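Local coordinates for protein excinuclease ABC, subunit A. (Deinococcus radiodurans, PDB 2VF7) that binds DNA and hydrolyses ATP as a zinc-containing UvrA-family member of the ABC superfamily, probably helping to recognise damaged DNA for excision repair, at residues P152-L157 / E285-C290. The protein carries 1 engineered substitution. Numbering follows the deposited sequence.
Sequences PECHGL and EECPLC. With ZN (zinc ion), chain F.
C154, C287 and C290 turn their sulphurs inward onto one zinc ion, and C151, next to P152 in the chain, supplies the fourth ligand. This is a Cys4 site built from two CxxC knuckles, and cysteine suits it because a thiolate is a soft donor that binds zinc tightly. The SG of C154 lies 2.3 Å from the zinc; SG of C287, from the other segment, lies 2.1 Å from it. Their side chains reach the metal by different rotations: SG of C287 stands anti to its backbone N (chi1 -178°), whereas SG of C154 sits between N and the carbonyl carbon (chi1 55°). C290 takes nearly the same rotation as C154, and its SG stays 3.6 Å from the SG of C154, as expected of ligands sharing one ion. Within the second knuckle the amide N of C290 donates a weak hydrogen bond to SG of C287, which may slightly offset the negative charge there.

Van der Waals contacts flank the metal. The chain of E153, an exposed residue, bends at chi2 and crosses P288 at about a right angle. It is long enough to lay its carboxylate against CG and CD of the rigid proline ring, OE2 lying 3.3 Å from CG, while its CB rests 3.7 Å from SG of C287. L289 touches CG of E153 with its CB, and its apolar methyl CD2 meets CD of P152 at 3.8 Å.

The first knuckle lies in the loop between helix 116-127 and strand 159-162, and the second follows strand 283-286. These strands pair antiparallel, E285 bonding to V160, and the C287-G158 backbone bond carries the pairing one step further, to the metal. Consistent with a structural role, the zinc joins segments separated by 127 residues that include UvrA DNA-binding sequence, tying together the loops at one end of this small two-stranded sheet.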
loop_
_atom_site.group_PDB
_atom_site.type_symbol
_atom_site.label_atom_id
_atom_site.label_comp_id
_atom_site.label_asym_id
_atom_site.label_seq_id
_atom_site.Cartn_x
_atom_site.Cartn_y
_atom_site.Cartn_z
ATOM N N PRO A 152 9.619 -17.213 -25.688
ATOM C CA PRO A 152 9.400 -16.043 -26.570
ATOM C C PRO A 152 8.223 -16.155 -27.569
ATOM O O PRO A 152 7.746 -15.124 -28.064
ATOM C CB PRO A 152 10.730 -15.908 -27.330
ATOM C CG PRO A 152 11.706 -16.830 -26.632
ATOM C CD PRO A 152 10.885 -17.905 -25.993
ATOM N N GLU A 153 7.781 -17.383 -27.866
ATOM C CA GLU A 153 6.620 -17.643 -28.738
ATOM C C GLU A 153 5.273 -17.247 -28.110
ATOM O O GLU A 153 4.440 -16.614 -28.759
ATOM C CB GLU A 153 6.575 -19.125 -29.127
ATOM C CG GLU A 153 7.162 -19.456 -30.484
ATOM C CD GLU A 153 6.146 -20.045 -31.463
ATOM O OE1 GLU A 153 5.024 -19.507 -31.587
ATOM O OE2 GLU A 153 6.485 -21.053 -32.121
ATOM N N CYS A 154 5.060 -17.640 -26.856
ATOM C CA CYS A 154 3.772 -17.439 -26.195
ATOM C C CYS A 154 3.889 -16.419 -25.077
ATOM O O CYS A 154 2.880 -15.897 -24.597
ATOM C CB CYS A 154 3.226 -18.768 -25.668
ATOM S SG CYS A 154 4.343 -19.672 -24.568
ATOM N N HIS A 155 5.136 -16.119 -24.711
ATOM C CA HIS A 155 5.491 -15.229 -23.591
ATOM C C HIS A 155 5.053 -15.808 -22.252
ATOM O O HIS A 155 4.564 -15.084 -21.377
ATOM C CB HIS A 155 4.956 -13.803 -23.780
ATOM C CG HIS A 155 5.414 -13.145 -25.042
ATOM N ND1 HIS A 155 4.545 -12.787 -26.051
ATOM C CD2 HIS A 155 6.651 -12.785 -25.464
ATOM C CE1 HIS A 155 5.226 -12.234 -27.040
ATOM N NE2 HIS A 155 6.507 -12.219 -26.709
ATOM N N GLY A 156 5.226 -17.120 -22.111
ATOM C CA GLY A 156 4.939 -17.816 -20.867
ATOM C C GLY A 156 3.503 -18.256 -20.688
ATOM O O GLY A 156 3.150 -18.754 -19.621
ATOM N N LEU A 157 2.677 -18.072 -21.723
ATOM C CA LEU A 157 1.244 -18.422 -21.661
ATOM C C LEU A 157 0.953 -19.878 -22.029
ATOM O O LEU A 157 -0.077 -20.424 -21.630
ATOM C CB LEU A 157 0.390 -17.485 -22.529
ATOM C CG LEU A 157 0.229 -16.002 -22.171
ATOM C CD1 LEU A 157 -0.807 -15.387 -23.090
ATOM C CD2 LEU A 157 -0.164 -15.759 -20.711
ATOM N N GLU A 285 -4.511 -22.048 -29.836
ATOM C CA GLU A 285 -3.655 -23.158 -30.237
ATOM C C GLU A 285 -2.542 -23.316 -29.210
ATOM O O GLU A 285 -2.134 -22.346 -28.572
ATOM C CB GLU A 285 -3.053 -22.872 -31.616
ATOM C CG GLU A 285 -2.274 -24.019 -32.233
ATOM C CD GLU A 285 -3.175 -25.100 -32.805
ATOM O OE1 GLU A 285 -3.091 -26.264 -32.348
ATOM O OE2 GLU A 285 -3.976 -24.773 -33.705
ATOM N N GLU A 286 -2.051 -24.536 -29.049
ATOM C CA GLU A 286 -0.922 -24.778 -28.159
ATOM C C GLU A 286 0.374 -24.257 -28.782
ATOM O O GLU A 286 0.663 -24.516 -29.962
ATOM C CB GLU A 286 -0.793 -26.266 -27.806
ATOM C CG GLU A 286 -2.115 -26.955 -27.447
ATOM C CD GLU A 286 -2.815 -27.586 -28.656
ATOM O OE1 GLU A 286 -2.303 -28.607 -29.186
ATOM O OE2 GLU A 286 -3.879 -27.067 -29.070
ATOM N N CYS A 287 1.132 -23.505 -27.983
ATOM C CA CYS A 287 2.485 -23.076 -28.334
ATOM C C CYS A 287 3.294 -24.263 -28.843
ATOM O O CYS A 287 3.245 -25.322 -28.229
ATOM C CB CYS A 287 3.167 -22.505 -27.102
ATOM S SG CYS A 287 4.800 -21.895 -27.387
ATOM N N PRO A 288 4.003 -24.106 -29.984
ATOM C CA PRO A 288 4.829 -25.185 -30.553
ATOM C C PRO A 288 6.299 -25.233 -30.092
ATOM O O PRO A 288 6.938 -26.269 -30.241
ATOM C CB PRO A 288 4.743 -24.934 -32.065
ATOM C CG PRO A 288 4.289 -23.485 -32.220
ATOM C CD PRO A 288 4.025 -22.912 -30.847
ATOM N N LEU A 289 6.822 -24.134 -29.543
ATOM C CA LEU A 289 8.177 -24.118 -28.960
ATOM C C LEU A 289 8.214 -24.725 -27.538
ATOM O O LEU A 289 9.253 -25.183 -27.078
ATOM C CB LEU A 289 8.766 -22.693 -28.974
ATOM C CG LEU A 289 10.237 -22.508 -28.560
ATOM C CD1 LEU A 289 11.208 -22.936 -29.664
ATOM C CD2 LEU A 289 10.520 -21.072 -28.133
ATOM N N CYS A 290 7.077 -24.700 -26.848
ATOM C CA CYS A 290 6.925 -25.345 -25.543
ATOM C C CYS A 290 5.538 -26.004 -25.481
ATOM O O CYS A 290 4.547 -25.394 -25.035
ATOM C CB CYS A 290 7.138 -24.336 -24.407
ATOM S SG CYS A 290 6.118 -22.825 -24.489
HETATM ZN ZN ZN F . 5.645 -21.212 -25.596
#